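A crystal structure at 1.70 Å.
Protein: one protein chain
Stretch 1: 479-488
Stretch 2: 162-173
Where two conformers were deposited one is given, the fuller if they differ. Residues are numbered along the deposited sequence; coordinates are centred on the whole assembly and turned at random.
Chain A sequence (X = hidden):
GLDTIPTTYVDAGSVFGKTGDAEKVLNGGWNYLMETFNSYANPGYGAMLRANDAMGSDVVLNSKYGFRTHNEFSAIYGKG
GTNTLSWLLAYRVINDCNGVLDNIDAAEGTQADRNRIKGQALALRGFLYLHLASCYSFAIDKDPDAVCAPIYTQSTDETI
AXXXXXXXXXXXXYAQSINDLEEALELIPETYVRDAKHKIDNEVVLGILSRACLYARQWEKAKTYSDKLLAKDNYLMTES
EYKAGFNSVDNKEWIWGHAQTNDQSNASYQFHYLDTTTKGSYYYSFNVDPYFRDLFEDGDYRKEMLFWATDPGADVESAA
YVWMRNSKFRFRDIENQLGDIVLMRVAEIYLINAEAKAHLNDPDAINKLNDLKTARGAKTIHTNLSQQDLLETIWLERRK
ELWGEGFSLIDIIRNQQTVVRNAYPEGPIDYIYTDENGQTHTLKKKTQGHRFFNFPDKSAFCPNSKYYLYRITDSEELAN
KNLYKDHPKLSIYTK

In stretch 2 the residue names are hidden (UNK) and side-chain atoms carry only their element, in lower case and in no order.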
# COMPACT_ATOMS: atom_id res chain seq x y z
N ALA A 479 -0.72 -1.75 -28.74
CA ALA A 479 0.52 -1.11 -29.15
C ALA A 479 1.72 -2.05 -29.10
O ALA A 479 2.64 -1.92 -29.89
CB ALA A 479 0.79 0.12 -28.27
N ASN A 480 1.76 -2.95 -28.12
CA ASN A 480 2.90 -3.85 -27.95
C ASN A 480 2.61 -5.18 -28.59
O ASN A 480 1.99 -6.05 -28.01
CB ASN A 480 3.25 -3.96 -26.44
CG ASN A 480 4.48 -4.83 -26.16
OD1 ASN A 480 4.97 -5.51 -27.04
ND2 ASN A 480 4.97 -4.77 -24.92
N LYS A 481 3.09 -5.37 -29.82
CA LYS A 481 2.74 -6.56 -30.58
C LYS A 481 3.44 -7.80 -30.07
O LYS A 481 3.05 -8.89 -30.43
CB LYS A 481 3.03 -6.35 -32.07
CG LYS A 481 2.31 -5.11 -32.65
CD LYS A 481 0.87 -5.41 -32.93
CE LYS A 481 0.24 -4.33 -33.82
NZ LYS A 481 0.10 -3.01 -33.22
N ASN A 482 4.46 -7.63 -29.24
CA ASN A 482 5.21 -8.77 -28.69
C ASN A 482 4.93 -9.09 -27.22
O ASN A 482 5.66 -9.89 -26.58
CB ASN A 482 6.69 -8.45 -28.85
CG ASN A 482 7.09 -8.24 -30.32
OD1 ASN A 482 7.65 -7.20 -30.66
ND2 ASN A 482 6.77 -9.17 -31.17
N LEU A 483 3.90 -8.45 -26.66
CA LEU A 483 3.65 -8.46 -25.23
C LEU A 483 3.69 -9.86 -24.61
O LEU A 483 4.31 -10.06 -23.56
CB LEU A 483 2.28 -7.82 -24.97
CG LEU A 483 1.82 -7.64 -23.54
CD1 LEU A 483 2.81 -6.80 -22.73
CD2 LEU A 483 0.40 -7.01 -23.58
N TYR A 484 3.01 -10.83 -25.25
CA TYR A 484 2.83 -12.17 -24.69
C TYR A 484 3.70 -13.21 -25.39
O TYR A 484 3.39 -14.41 -25.36
CB TYR A 484 1.35 -12.60 -24.78
CG TYR A 484 0.44 -11.71 -23.98
CD1 TYR A 484 0.58 -11.62 -22.61
CD2 TYR A 484 -0.54 -10.92 -24.59
CE1 TYR A 484 -0.25 -10.79 -21.84
CE2 TYR A 484 -1.38 -10.07 -23.83
CZ TYR A 484 -1.22 -10.01 -22.47
OH TYR A 484 -2.05 -9.19 -21.72
N LYS A 485 4.75 -12.76 -26.05
CA LYS A 485 5.61 -13.65 -26.78
C LYS A 485 6.32 -14.71 -25.91
O LYS A 485 6.41 -15.89 -26.33
CB LYS A 485 6.65 -12.86 -27.55
CG LYS A 485 7.43 -13.69 -28.55
CD LYS A 485 8.55 -12.83 -29.17
CE LYS A 485 9.41 -13.64 -30.15
NZ LYS A 485 10.64 -12.87 -30.56
N ASP A 486 6.84 -14.30 -24.77
CA ASP A 486 7.64 -15.18 -23.92
C ASP A 486 6.78 -15.87 -22.85
O ASP A 486 7.07 -17.01 -22.46
CB ASP A 486 8.78 -14.42 -23.27
CG ASP A 486 9.81 -13.94 -24.27
OD1 ASP A 486 9.94 -14.53 -25.36
OD2 ASP A 486 10.50 -12.96 -23.96
N HIS A 487 5.76 -15.16 -22.36
CA HIS A 487 4.87 -15.67 -21.31
C HIS A 487 3.44 -15.35 -21.72
O HIS A 487 3.09 -14.19 -21.89
CB HIS A 487 5.23 -15.01 -19.98
CG HIS A 487 6.65 -15.22 -19.60
ND1 HIS A 487 7.15 -16.46 -19.22
CD2 HIS A 487 7.72 -14.37 -19.60
CE1 HIS A 487 8.45 -16.35 -19.00
NE2 HIS A 487 8.83 -15.10 -19.23
N PRO A 488 2.60 -16.38 -21.86
CA PRO A 488 1.27 -16.12 -22.38
C PRO A 488 0.31 -15.44 -21.39
O PRO A 488 0.43 -15.57 -20.18
CB PRO A 488 0.73 -17.52 -22.68
CG PRO A 488 1.44 -18.40 -21.68
CD PRO A 488 2.86 -17.82 -21.69
N UNK A 162 10.76 0.04 -29.04
CA UNK A 162 9.86 0.78 -29.98
C UNK A 162 8.79 -0.09 -30.69
O UNK A 162 7.60 0.24 -30.70
c UNK A 162 10.71 1.52 -31.05
N UNK A 163 9.24 -1.17 -31.33
CA UNK A 163 8.39 -2.34 -31.49
C UNK A 163 8.30 -2.82 -30.05
O UNK A 163 9.16 -2.46 -29.24
c UNK A 163 10.65 -5.27 -32.83
o UNK A 163 11.35 -4.93 -33.82
c UNK A 163 8.99 -3.40 -32.43
c UNK A 163 10.15 -4.19 -31.87
o UNK A 163 10.34 -6.46 -32.61
N UNK A 164 7.29 -3.59 -29.69
CA UNK A 164 7.09 -3.90 -28.29
C UNK A 164 8.12 -4.80 -27.64
O UNK A 164 8.66 -5.69 -28.29
N UNK A 165 8.37 -4.59 -26.35
CA UNK A 165 9.12 -5.56 -25.52
C UNK A 165 8.19 -6.62 -24.84
O UNK A 165 7.25 -6.25 -24.18
c UNK A 165 9.88 -4.81 -24.46
c UNK A 165 10.94 -5.60 -23.79
c UNK A 165 13.25 -5.54 -22.71
c UNK A 165 12.11 -4.71 -23.31
n UNK A 165 12.79 -6.63 -21.75
N UNK A 166 8.50 -7.93 -24.98
CA UNK A 166 7.67 -8.93 -24.31
C UNK A 166 7.66 -8.73 -22.82
O UNK A 166 8.67 -8.35 -22.25
c UNK A 166 9.60 -8.56 -25.74
c UNK A 166 9.11 -9.98 -25.93
c UNK A 166 8.36 -10.25 -24.66
N UNK A 167 6.50 -8.98 -22.18
CA UNK A 167 6.43 -8.97 -20.75
C UNK A 167 7.38 -10.06 -20.19
O UNK A 167 7.54 -11.13 -20.78
c UNK A 167 4.99 -9.26 -20.29
N UNK A 168 7.99 -9.74 -19.05
CA UNK A 168 8.77 -10.68 -18.23
C UNK A 168 7.84 -11.38 -17.25
O UNK A 168 6.73 -10.94 -17.07
c UNK A 168 9.85 -9.93 -17.47
o UNK A 168 10.77 -9.39 -18.38
N UNK A 169 8.35 -12.42 -16.59
CA UNK A 169 7.56 -13.20 -15.64
C UNK A 169 7.58 -12.55 -14.28
O UNK A 169 8.43 -11.68 -13.99
o UNK A 169 9.39 -14.55 -14.82
c UNK A 169 8.11 -14.59 -15.44
N UNK A 170 6.67 -13.01 -13.42
CA UNK A 170 6.60 -12.49 -12.05
C UNK A 170 7.92 -12.70 -11.31
O UNK A 170 8.40 -11.76 -10.62
c UNK A 170 5.40 -14.59 -11.23
c UNK A 170 5.31 -12.45 -9.83
c UNK A 170 5.38 -13.06 -11.26
N UNK A 171 8.58 -13.85 -11.50
CA UNK A 171 9.89 -14.08 -10.86
C UNK A 171 10.93 -13.07 -11.38
O UNK A 171 11.73 -12.54 -10.61
o UNK A 171 9.59 -16.48 -10.48
c UNK A 171 10.39 -15.50 -11.12
N UNK A 172 10.90 -12.81 -12.68
CA UNK A 172 11.86 -11.89 -13.28
C UNK A 172 11.64 -10.44 -12.82
O UNK A 172 12.61 -9.71 -12.58
o UNK A 172 12.87 -14.35 -17.37
c UNK A 172 11.81 -11.97 -14.80
c UNK A 172 12.39 -13.25 -15.34
o UNK A 172 11.14 -12.94 -17.37
c UNK A 172 12.12 -13.50 -16.81
N UNK A 173 10.39 -10.02 -12.66
CA UNK A 173 10.10 -8.67 -12.22
C UNK A 173 10.47 -8.52 -10.76
O UNK A 173 11.06 -7.49 -10.36
c UNK A 173 8.39 -8.28 -14.02
c UNK A 173 8.66 -8.25 -12.51
c UNK A 173 8.38 -6.86 -11.96
O HOH W 1 4.91 -3.63 -31.14
O HOH W 2 5.97 -12.21 -22.86
O HOH W 3 10.41 -11.69 -21.67
O HOH W 4 11.07 -13.64 -19.89

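Position 162 carries a single side-chain carbon and lies out of reach of stretch 1, which makes it Ala162. At 163 three carbons run out in a line, the third bearing two oxygens, the pattern of a glutamate: Glu163. Its CA-to-CB bond points sideways, but the carboxylate end comes nearer stretch 1 and approaches the side chain of Asn482.

Position 164 has no side-chain atoms, so it is Gly164. The coordinates show why a bare CA fits here: Asn480 OD1 lies 2.9 Å from Gly164 CA, and an ideal CB would fall 1.6 Å from that same Asn480 OD1, an outright clash. Water 1 bridges here, accepting from Gly164 N and Lys481 N and donating to Ala479 O.

Position 165 shows four carbons in a row ending in nitrogen, a lysine. The CA-to-CB bond of Lys165 points away from stretch 1, and its amine is bonded elsewhere in the structure; what faces the contact is its carbonyl. Asn480 ND2 donates to Lys165 O at 2.8 Å, almost perfectly straight, while Asn480 OD1 accepts from Asn482 N within its own stretch at 3.1 Å.

At 166 three carbons close a ring onto the backbone nitrogen, which only proline does. Pro166 has no N-H to donate, and its ring packs against stretch 1, with Pro166 CG 4.1 Å from Lys485 CB; separately, Pro166 CA makes a CA-H...O contact with Asn482 O at 3.2 Å.

Position 167 has one side-chain carbon and is Ala167. Its methyl suits a buried site, with Ala167 CB 4.1 Å from Leu483 CD1, and its backbone does more: Ala167 N donates to Leu483 O at 2.8 Å.

Positions 168 and 169 each have one carbon followed by one oxygen, so both are serines. The CA-to-CB bond of Ser168 points away from stretch 1. Ser169 instead lays its CB over the face of the His487 ring, 4.0 Å from the centroid, and its hydroxyl caps the coming helix, Ser169 OG accepting from the backbone N of 172 at 3.1 Å.

Position 170, one carbon carrying two more, is Val170, and 171, one carbon then one oxygen, is Ser171; neither reaches stretch 1. At 172 three carbons end in two oxygens: Glu172. It completes the capping exchange, since Ser169 N donates to Glu172 OE1 at 2.9 Å. Water 4 donates to that same oxygen and is also hydrogen-bonded to His487 NE2. Position 173, branched like 170, is Val173, buried and out of reach.

The contact works chiefly through backbone. Two direct hydrogen bonds, one from the Asn480 amide and one to Leu483 O, fasten the loop of stretch 2 to the overlapping turns of stretch 1. Water 2 reinforces the second by donating to both Ala167 O and Leu483 O while accepting from His487 N, and water 3 joins Ala167 O to Asp486 OD2. The missing side chain at Gly164 leaves room for Asn480 OD1, Pro166 and Ala167 pack against the turns, and His487 extends the contact to the capped helix start.

Stretch 2, residues 162-173: AEGKPASSVSEV
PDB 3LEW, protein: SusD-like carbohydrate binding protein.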